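Local coordinates for putative GH105 family protein (Salmonella enterica subsp. enterica serovar Paratyphi A, PDB 3QWT) that is of unknown function but, as a putative member of glycoside hydrolase family GH105 with an alpha/alpha toroid fold, probably acts as a hydrolase, at residues A[31-36]-A[367-372]; A[36-41]-A[74-79]. One frame throughout, in Å; residues are numbered along the deposited sequence.

Interaction 1: A[31-36]-A[367-372]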
ATOM      1  N   GLN A  31     -14.364 -43.062 -16.705  1.00 48.45           N
ATOM      2  CA  GLN A  31     -13.798 -43.390 -18.006  1.00 49.29           C
ATOM      3  C   GLN A  31     -14.884 -43.885 -18.960  1.00 48.39           C
ATOM      4  O   GLN A  31     -15.003 -43.404 -20.086  1.00 48.85           O
ATOM      5  CB  GLN A  31     -12.648 -44.402 -17.883  1.00 50.66           C
ATOM      6  CG  GLN A  31     -11.473 -43.952 -16.953  1.00 78.77           C
ATOM      7  CD  GLN A  31     -10.736 -42.669 -17.398  1.00 75.62           C
ATOM      8  OE1 GLN A  31     -10.821 -42.237 -18.549  1.00 76.08           O
ATOM      9  NE2 GLN A  31     -10.006 -42.066 -16.470  1.00 72.19           N
ATOM     10  N   LYS A  32     -15.695 -44.825 -18.497  1.00 43.46           N
ATOM     11  CA  LYS A  32     -16.780 -45.378 -19.311  1.00 44.38           C
ATOM     12  C   LYS A  32     -17.782 -44.305 -19.769  1.00 40.53           C
ATOM     13  O   LYS A  32     -18.305 -44.339 -20.893  1.00 41.44           O
ATOM     14  CB  LYS A  32     -17.514 -46.487 -18.539  1.00 46.80           C
ATOM     15  CG  LYS A  32     -18.270 -47.469 -19.418  1.00 58.04           C
ATOM     16  CD  LYS A  32     -19.315 -48.245 -18.619  1.00 73.78           C
ATOM     17  CE  LYS A  32     -18.728 -48.903 -17.365  1.00 77.15           C
ATOM     18  NZ  LYS A  32     -19.794 -49.477 -16.487  1.00 74.41           N
ATOM     19  N   VAL A  33     -18.059 -43.364 -18.877  1.00 40.62           N
ATOM     20  CA  VAL A  33     -18.956 -42.260 -19.164  1.00 42.91           C
ATOM     21  C   VAL A  33     -18.336 -41.324 -20.209  1.00 45.79           C
ATOM     22  O   VAL A  33     -19.024 -40.797 -21.083  1.00 42.63           O
ATOM     23  CB  VAL A  33     -19.305 -41.531 -17.845  1.00 48.73           C
ATOM     24  CG1 VAL A  33     -19.955 -40.177 -18.089  1.00 43.51           C
ATOM     25  CG2 VAL A  33     -20.209 -42.428 -16.997  1.00 50.32           C
ATOM     26  N   THR A  34     -17.025 -41.144 -20.134  1.00 52.67           N
ATOM     27  CA  THR A  34     -16.318 -40.290 -21.081  1.00 46.35           C
ATOM     28  C   THR A  34     -16.311 -40.938 -22.451  1.00 48.53           C
ATOM     29  O   THR A  34     -16.550 -40.278 -23.459  1.00 50.46           O
ATOM     30  CB  THR A  34     -14.876 -40.018 -20.621  1.00 42.29           C
ATOM     31  OG1 THR A  34     -14.914 -39.349 -19.361  1.00 43.90           O
ATOM     32  CG2 THR A  34     -14.139 -39.134 -21.615  1.00 40.50           C
ATOM     33  N   HIS A  35     -16.054 -42.240 -22.475  1.00 45.68           N
ATOM     34  CA  HIS A  35     -15.988 -42.978 -23.728  1.00 50.00           C
ATOM     35  C   HIS A  35     -17.327 -42.896 -24.446  1.00 51.66           C
ATOM     36  O   HIS A  35     -17.393 -42.728 -25.668  1.00 50.03           O
ATOM     37  CB  HIS A  35     -15.608 -44.437 -23.478  1.00 51.74           C
ATOM     38  CG  HIS A  35     -15.428 -45.229 -24.736  1.00 57.21           C
ATOM     39  ND1 HIS A  35     -16.393 -46.092 -25.219  1.00 54.53           N
ATOM     40  CD2 HIS A  35     -14.408 -45.271 -25.623  1.00 54.13           C
ATOM     41  CE1 HIS A  35     -15.969 -46.632 -26.344  1.00 55.66           C
ATOM     42  NE2 HIS A  35     -14.766 -46.155 -26.611  1.00 58.74           N
ATOM     43  N   ASN A  36     -18.395 -42.999 -23.669  1.00 47.66           N
ATOM     44  CA  ASN A  36     -19.740 -42.851 -24.199  1.00 51.96           C
ATOM     45  C   ASN A  36     -19.947 -41.471 -24.858  1.00 51.41           C
ATOM     46  O   ASN A  36     -20.321 -41.375 -26.028  1.00 53.36           O
ATOM     47  CB  ASN A  36     -20.758 -43.107 -23.074  1.00 49.96           C
ATOM     48  CG  ASN A  36     -22.123 -43.489 -23.599  1.00 49.37           C
ATOM     49  OD1 ASN A  36     -22.973 -42.631 -23.806  1.00 52.35           O
ATOM     50  ND2 ASN A  36     -22.340 -44.788 -23.814  1.00 47.18           N
ATOM     51  N   ALA A 367     -21.499 -35.312 -18.992  1.00 35.92           N
ATOM     52  CA  ALA A 367     -20.554 -34.419 -18.341  1.00 46.11           C
ATOM     53  C   ALA A 367     -20.977 -34.196 -16.902  1.00 42.86           C
ATOM     54  O   ALA A 367     -20.165 -34.280 -15.985  1.00 45.27           O
ATOM     55  CB  ALA A 367     -20.427 -33.097 -19.096  1.00 41.91           C
HETATM   56  N   MSE A 368     -22.262 -33.945 -16.704  1.00 41.17           N
HETATM   57  CA  MSE A 368     -22.750 -33.696 -15.351  1.00 46.06           C
HETATM   58  C   MSE A 368     -22.545 -34.921 -14.453  1.00 42.67           C
HETATM   59  O   MSE A 368     -22.162 -34.791 -13.293  1.00 42.08           O
HETATM   60  CB  MSE A 368     -24.195 -33.200 -15.381  1.00 47.21           C
HETATM   61  CG  MSE A 368     -24.277 -31.807 -15.992  1.00 46.51           C
HETATM   62 SE   MSE A 368     -26.023 -31.403 -16.736  0.87 59.81          SE
HETATM   63  CE  MSE A 368     -26.811 -30.564 -15.146  1.00 34.61           C
ATOM     64  N   ALA A 369     -22.743 -36.115 -15.001  1.00 38.50           N
ATOM     65  CA  ALA A 369     -22.388 -37.303 -14.243  1.00 43.13           C
ATOM     66  C   ALA A 369     -20.932 -37.213 -13.780  1.00 44.56           C
ATOM     67  O   ALA A 369     -20.620 -37.519 -12.631  1.00 42.98           O
ATOM     68  CB  ALA A 369     -22.626 -38.567 -15.052  1.00 46.28           C
HETATM   69  N   MSE A 370     -20.031 -36.782 -14.654  1.00 42.37           N
HETATM   70  CA  MSE A 370     -18.638 -36.786 -14.238  1.00 45.47           C
HETATM   71  C   MSE A 370     -18.317 -35.626 -13.323  1.00 43.25           C
HETATM   72  O   MSE A 370     -17.449 -35.734 -12.466  1.00 51.24           O
HETATM   73  CB  MSE A 370     -17.647 -36.945 -15.413  1.00 51.77           C
HETATM   74  CG  MSE A 370     -17.630 -35.870 -16.482  1.00 60.37           C
HETATM   75 SE   MSE A 370     -16.677 -36.533 -18.098  0.58 62.48          SE
HETATM   76  CE  MSE A 370     -18.236 -37.021 -19.131  1.00 39.76           C
ATOM     77  N   LEU A 371     -19.042 -34.526 -13.482  1.00 38.04           N
ATOM     78  CA  LEU A 371     -18.904 -33.414 -12.557  1.00 35.86           C
ATOM     79  C   LEU A 371     -19.153 -33.917 -11.142  1.00 39.53           C
ATOM     80  O   LEU A 371     -18.277 -33.825 -10.278  1.00 40.14           O
ATOM     81  CB  LEU A 371     -19.892 -32.288 -12.890  1.00 39.33           C
ATOM     82  CG  LEU A 371     -19.442 -31.073 -13.700  1.00 48.51           C
ATOM     83  CD1 LEU A 371     -20.603 -30.103 -13.788  1.00 51.90           C
ATOM     84  CD2 LEU A 371     -18.210 -30.386 -13.079  1.00 42.61           C
ATOM     85  N   CYS A 372     -20.352 -34.455 -10.909  1.00 39.17           N
ATOM     86  CA  CYS A 372     -20.734 -34.864  -9.561  1.00 40.80           C
ATOM     87  C   CYS A 372     -19.877 -36.027  -9.091  1.00 45.65           C
ATOM     88  O   CYS A 372     -19.538 -36.115  -7.913  1.00 49.75           O
ATOM     89  CB  CYS A 372     -22.228 -35.212  -9.475  1.00 39.34           C
ATOM     90  SG  CYS A 372     -22.776 -36.702 -10.388  1.00 44.85           S
TER
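The hydroxyl OG1 of T34 lies between a hydrogen bond in its own helix and a selenium atom of helix 363-377. It donates to the carbonyl O of I30, one turn back, while M370 SE comes within 3.6 Å of OG1 across the interface. Threonine suits this buried place because the hydroxyl, set beside the backbone N at chi1 -61°, can spend its proton on the helix and still pack against a large, polarisable atom. M370 is a selenomethionine. Its CG sits between the backbone N and the carbonyl carbon (chi1 62°); this first torsion and the bend at chi3 turn the M370 side chain across T34 at about a right angle and bring its methyl to V33. There V33 CG1 meets M370 CE at 3.7 Å. V33 CG1 also lies 4.4 Å from A369 CB, at the limit of contact. V33, branched at CB, offers a compact apolar knuckle; A369 offers V33 only a methyl, and the axes of the two segments approach to 9.6 Å. The backbone joins in through V33 O, which accepts a hydrogen bond from the side-chain NE2 of Q366. Segments 31-36 and 367-372 run nearly antiparallel, at 159°, as expected where the last helix of an alpha/alpha toroid, probably an inner one, comes back against the first, probably outer.

Interaction 2: A[36-41]-A[74-79]; sequences NLVNIK and YGMYHY
L37 opens a type I beta turn that runs through V38 to I40, closed by I40 N to L37 O at 3.1 Å, and these first two turn residues face M76 of helix 67-83 with the L37 and M76 CA atoms 10.3 Å apart. M76, a selenomethionine, bridges that gap: its chain is extended beyond CG, with chi3 at -174°, and carries the terminal methyl straight out from its helix. L37 reaches back the other way, and the two meet tip to tip, L37 CD1 to M76 CE at 3.5 Å. V38 comes in at a slant, its CG1 3.8 Å from M76 CE, so one methyl touches both turn residues. In the alpha/alpha toroid this is a point where 67-83, probably an inner helix, packs against segment 36-41, which continues from helix 23-37, probably an outer one, and a long unbranched side chain is well suited to span the distance. Leucine suits its place because its forked tip reaches M76 CE, and valine because a short branched side chain is enough at the flank. Helix 86-102 adds apolar cover, I91 touching both V38 and M76, while L37 also packs on W62.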
ATOM      1  N   ASN A  36     -18.395 -42.999 -23.669  1.00 47.66           N
ATOM      2  CA  ASN A  36     -19.740 -42.851 -24.199  1.00 51.96           C
ATOM      3  C   ASN A  36     -19.947 -41.471 -24.858  1.00 51.41           C
ATOM      4  O   ASN A  36     -20.321 -41.375 -26.028  1.00 53.36           O
ATOM      5  CB  ASN A  36     -20.758 -43.107 -23.074  1.00 49.96           C
ATOM      6  CG  ASN A  36     -22.123 -43.489 -23.599  1.00 49.37           C
ATOM      7  OD1 ASN A  36     -22.973 -42.631 -23.806  1.00 52.35           O
ATOM      8  ND2 ASN A  36     -22.340 -44.788 -23.814  1.00 47.18           N
ATOM      9  N   LEU A  37     -19.674 -40.409 -24.108  1.00 45.85           N
ATOM     10  CA  LEU A  37     -19.844 -39.036 -24.590  1.00 41.95           C
ATOM     11  C   LEU A  37     -19.265 -38.783 -25.981  1.00 44.43           C
ATOM     12  O   LEU A  37     -19.985 -38.376 -26.890  1.00 49.82           O
ATOM     13  CB  LEU A  37     -19.226 -38.050 -23.594  1.00 43.05           C
ATOM     14  CG  LEU A  37     -19.638 -36.574 -23.606  1.00 48.23           C
ATOM     15  CD1 LEU A  37     -18.960 -35.832 -22.443  1.00 43.57           C
ATOM     16  CD2 LEU A  37     -19.328 -35.882 -24.921  1.00 50.92           C
ATOM     17  N   VAL A  38     -17.961 -38.996 -26.136  1.00 41.43           N
ATOM     18  CA  VAL A  38     -17.282 -38.753 -27.399  1.00 44.12           C
ATOM     19  C   VAL A  38     -17.772 -39.667 -28.526  1.00 50.96           C
ATOM     20  O   VAL A  38     -17.429 -39.472 -29.691  1.00 48.23           O
ATOM     21  CB  VAL A  38     -15.767 -38.896 -27.240  1.00 45.39           C
ATOM     22  CG1 VAL A  38     -15.304 -37.997 -26.115  1.00 50.24           C
ATOM     23  CG2 VAL A  38     -15.389 -40.334 -26.951  1.00 40.90           C
ATOM     24  N   ASN A  39     -18.595 -40.649 -28.171  1.00 52.20           N
ATOM     25  CA  ASN A  39     -19.123 -41.579 -29.153  1.00 52.51           C
ATOM     26  C   ASN A  39     -20.628 -41.510 -29.332  1.00 55.61           C
ATOM     27  O   ASN A  39     -21.214 -42.411 -29.918  1.00 56.40           O
ATOM     28  CB  ASN A  39     -18.720 -43.004 -28.796  1.00 50.45           C
ATOM     29  CG  ASN A  39     -17.288 -43.291 -29.134  1.00 55.82           C
ATOM     30  OD1 ASN A  39     -16.486 -43.627 -28.262  1.00 58.97           O
ATOM     31  ND2 ASN A  39     -16.944 -43.141 -30.408  1.00 56.97           N
ATOM     32  N   ILE A  40     -21.245 -40.438 -28.846  1.00 56.03           N
ATOM     33  CA  ILE A  40     -22.674 -40.233 -29.045  1.00 56.60           C
ATOM     34  C   ILE A  40     -22.943 -39.891 -30.506  1.00 59.54           C
ATOM     35  O   ILE A  40     -22.178 -39.155 -31.128  1.00 62.87           O
ATOM     36  CB  ILE A  40     -23.215 -39.104 -28.151  1.00 57.36           C
ATOM     37  CG1 ILE A  40     -22.895 -39.388 -26.681  1.00 65.40           C
ATOM     38  CG2 ILE A  40     -24.713 -38.937 -28.352  1.00 64.95           C
ATOM     39  CD1 ILE A  40     -23.949 -40.212 -25.977  1.00 73.88           C
ATOM     40  N   LYS A  41     -24.028 -40.430 -31.054  1.00 56.17           N
ATOM     41  CA  LYS A  41     -24.350 -40.214 -32.448  1.00 60.81           C
ATOM     42  C   LYS A  41     -25.847 -40.048 -32.578  1.00 65.08           C
ATOM     43  O   LYS A  41     -26.613 -40.839 -32.027  1.00 70.72           O
ATOM     44  CB  LYS A  41     -23.878 -41.409 -33.279  1.00 62.60           C
ATOM     45  CG  LYS A  41     -23.944 -41.204 -34.774  1.00 69.67           C
ATOM     46  CD  LYS A  41     -22.971 -42.137 -35.485  1.00 76.85           C
ATOM     47  CE  LYS A  41     -23.676 -43.325 -36.134  1.00 85.93           C
ATOM     48  NZ  LYS A  41     -24.332 -42.975 -37.432  1.00 89.42           N
ATOM     49  N   TYR A  74     -16.375 -28.940 -19.555  1.00 30.58           N
ATOM     50  CA  TYR A  74     -16.139 -28.507 -18.176  1.00 35.39           C
ATOM     51  C   TYR A  74     -16.077 -29.719 -17.242  1.00 36.27           C
ATOM     52  O   TYR A  74     -15.186 -29.831 -16.396  1.00 33.06           O
ATOM     53  CB  TYR A  74     -17.234 -27.536 -17.753  1.00 36.56           C
ATOM     54  CG  TYR A  74     -16.984 -26.790 -16.475  1.00 38.56           C
ATOM     55  CD1 TYR A  74     -15.767 -26.171 -16.236  1.00 38.44           C
ATOM     56  CD2 TYR A  74     -17.985 -26.670 -15.519  1.00 41.28           C
ATOM     57  CE1 TYR A  74     -15.544 -25.470 -15.070  1.00 41.97           C
ATOM     58  CE2 TYR A  74     -17.777 -25.972 -14.355  1.00 45.64           C
ATOM     59  CZ  TYR A  74     -16.549 -25.368 -14.132  1.00 46.73           C
ATOM     60  OH  TYR A  74     -16.333 -24.665 -12.970  1.00 41.36           O
ATOM     61  N   GLY A  75     -17.017 -30.643 -17.418  1.00 40.37           N
ATOM     62  CA  GLY A  75     -17.007 -31.875 -16.652  1.00 36.45           C
ATOM     63  C   GLY A  75     -15.697 -32.621 -16.838  1.00 35.34           C
ATOM     64  O   GLY A  75     -15.075 -33.052 -15.872  1.00 34.21           O
HETATM   65  N   MSE A  76     -15.275 -32.773 -18.088  1.00 43.29           N
HETATM   66  CA  MSE A  76     -13.969 -33.356 -18.388  1.00 43.02           C
HETATM   67  C   MSE A  76     -12.848 -32.583 -17.705  1.00 41.94           C
HETATM   68  O   MSE A  76     -11.943 -33.182 -17.107  1.00 38.51           O
HETATM   69  CB  MSE A  76     -13.720 -33.366 -19.896  1.00 41.11           C
HETATM   70  CG  MSE A  76     -14.570 -34.363 -20.659  1.00 49.56           C
HETATM   71 SE   MSE A  76     -14.114 -34.374 -22.573  0.84 65.49          SE
HETATM   72  CE  MSE A  76     -15.508 -35.592 -23.188  1.00 68.61           C
ATOM     73  N   TYR A  77     -12.899 -31.254 -17.796  1.00 39.54           N
ATOM     74  CA  TYR A  77     -11.820 -30.449 -17.236  1.00 39.33           C
ATOM     75  C   TYR A  77     -11.690 -30.756 -15.755  1.00 36.60           C
ATOM     76  O   TYR A  77     -10.595 -30.996 -15.258  1.00 37.00           O
ATOM     77  CB  TYR A  77     -12.010 -28.941 -17.449  1.00 37.46           C
ATOM     78  CG  TYR A  77     -10.856 -28.192 -16.836  1.00 36.49           C
ATOM     79  CD1 TYR A  77      -9.607 -28.218 -17.439  1.00 37.99           C
ATOM     80  CD2 TYR A  77     -10.989 -27.531 -15.617  1.00 34.48           C
ATOM     81  CE1 TYR A  77      -8.519 -27.577 -16.865  1.00 42.86           C
ATOM     82  CE2 TYR A  77      -9.895 -26.886 -15.030  1.00 35.40           C
ATOM     83  CZ  TYR A  77      -8.668 -26.917 -15.668  1.00 41.09           C
ATOM     84  OH  TYR A  77      -7.575 -26.292 -15.119  1.00 47.08           O
ATOM     85  N   HIS A  78     -12.825 -30.768 -15.064  1.00 33.95           N
ATOM     86  CA  HIS A  78     -12.850 -31.084 -13.636  1.00 36.94           C
ATOM     87  C   HIS A  78     -12.059 -32.350 -13.311  1.00 32.66           C
ATOM     88  O   HIS A  78     -11.131 -32.324 -12.500  1.00 30.50           O
ATOM     89  CB  HIS A  78     -14.297 -31.173 -13.110  1.00 33.79           C
ATOM     90  CG  HIS A  78     -14.821 -29.862 -12.614  1.00 39.43           C
ATOM     91  ND1 HIS A  78     -14.858 -29.536 -11.279  1.00 49.31           N
ATOM     92  CD2 HIS A  78     -15.277 -28.772 -13.277  1.00 43.52           C
ATOM     93  CE1 HIS A  78     -15.329 -28.309 -11.135  1.00 52.83           C
ATOM     94  NE2 HIS A  78     -15.590 -27.824 -12.335  1.00 50.24           N
ATOM     95  N   TYR A  79     -12.407 -33.449 -13.968  1.00 27.21           N
ATOM     96  CA  TYR A  79     -11.633 -34.659 -13.799  1.00 30.11           C
ATOM     97  C   TYR A  79     -10.146 -34.423 -14.068  1.00 32.24           C
ATOM     98  O   TYR A  79      -9.293 -34.801 -13.255  1.00 36.03           O
ATOM     99  CB  TYR A  79     -12.172 -35.794 -14.664  1.00 34.07           C
ATOM    100  CG  TYR A  79     -11.603 -37.149 -14.258  1.00 43.52           C
ATOM    101  CD1 TYR A  79     -12.034 -37.776 -13.095  1.00 41.75           C
ATOM    102  CD2 TYR A  79     -10.632 -37.790 -15.026  1.00 37.51           C
ATOM    103  CE1 TYR A  79     -11.525 -39.004 -12.707  1.00 39.78           C
ATOM    104  CE2 TYR A  79     -10.114 -39.018 -14.643  1.00 42.73           C
ATOM    105  CZ  TYR A  79     -10.567 -39.619 -13.476  1.00 45.29           C
ATOM    106  OH  TYR A  79     -10.063 -40.837 -13.069  1.00 46.42           O
TER

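Along the chain the order is 31-36, 36-41, 74-79, 367-372, so interaction 2 is nested inside the long loop that interaction 1 closes. Their centres are about 6 Å apart, and they share N36 and helix 23-37. Helix 23-37, probably of the outer layer, packs on 363-377 and 67-83, probably of the inner one. The two contacts are continuous through apolar side chains, with M370 CE 3.6 Å from L37 CD1; segments 367-372 and 74-79 touch at a second place, L371 CD2 to H78 CD2 at 3.4 Å. This places the N-terminal helix across the seam, consistent with a toroid whose last part meets its first.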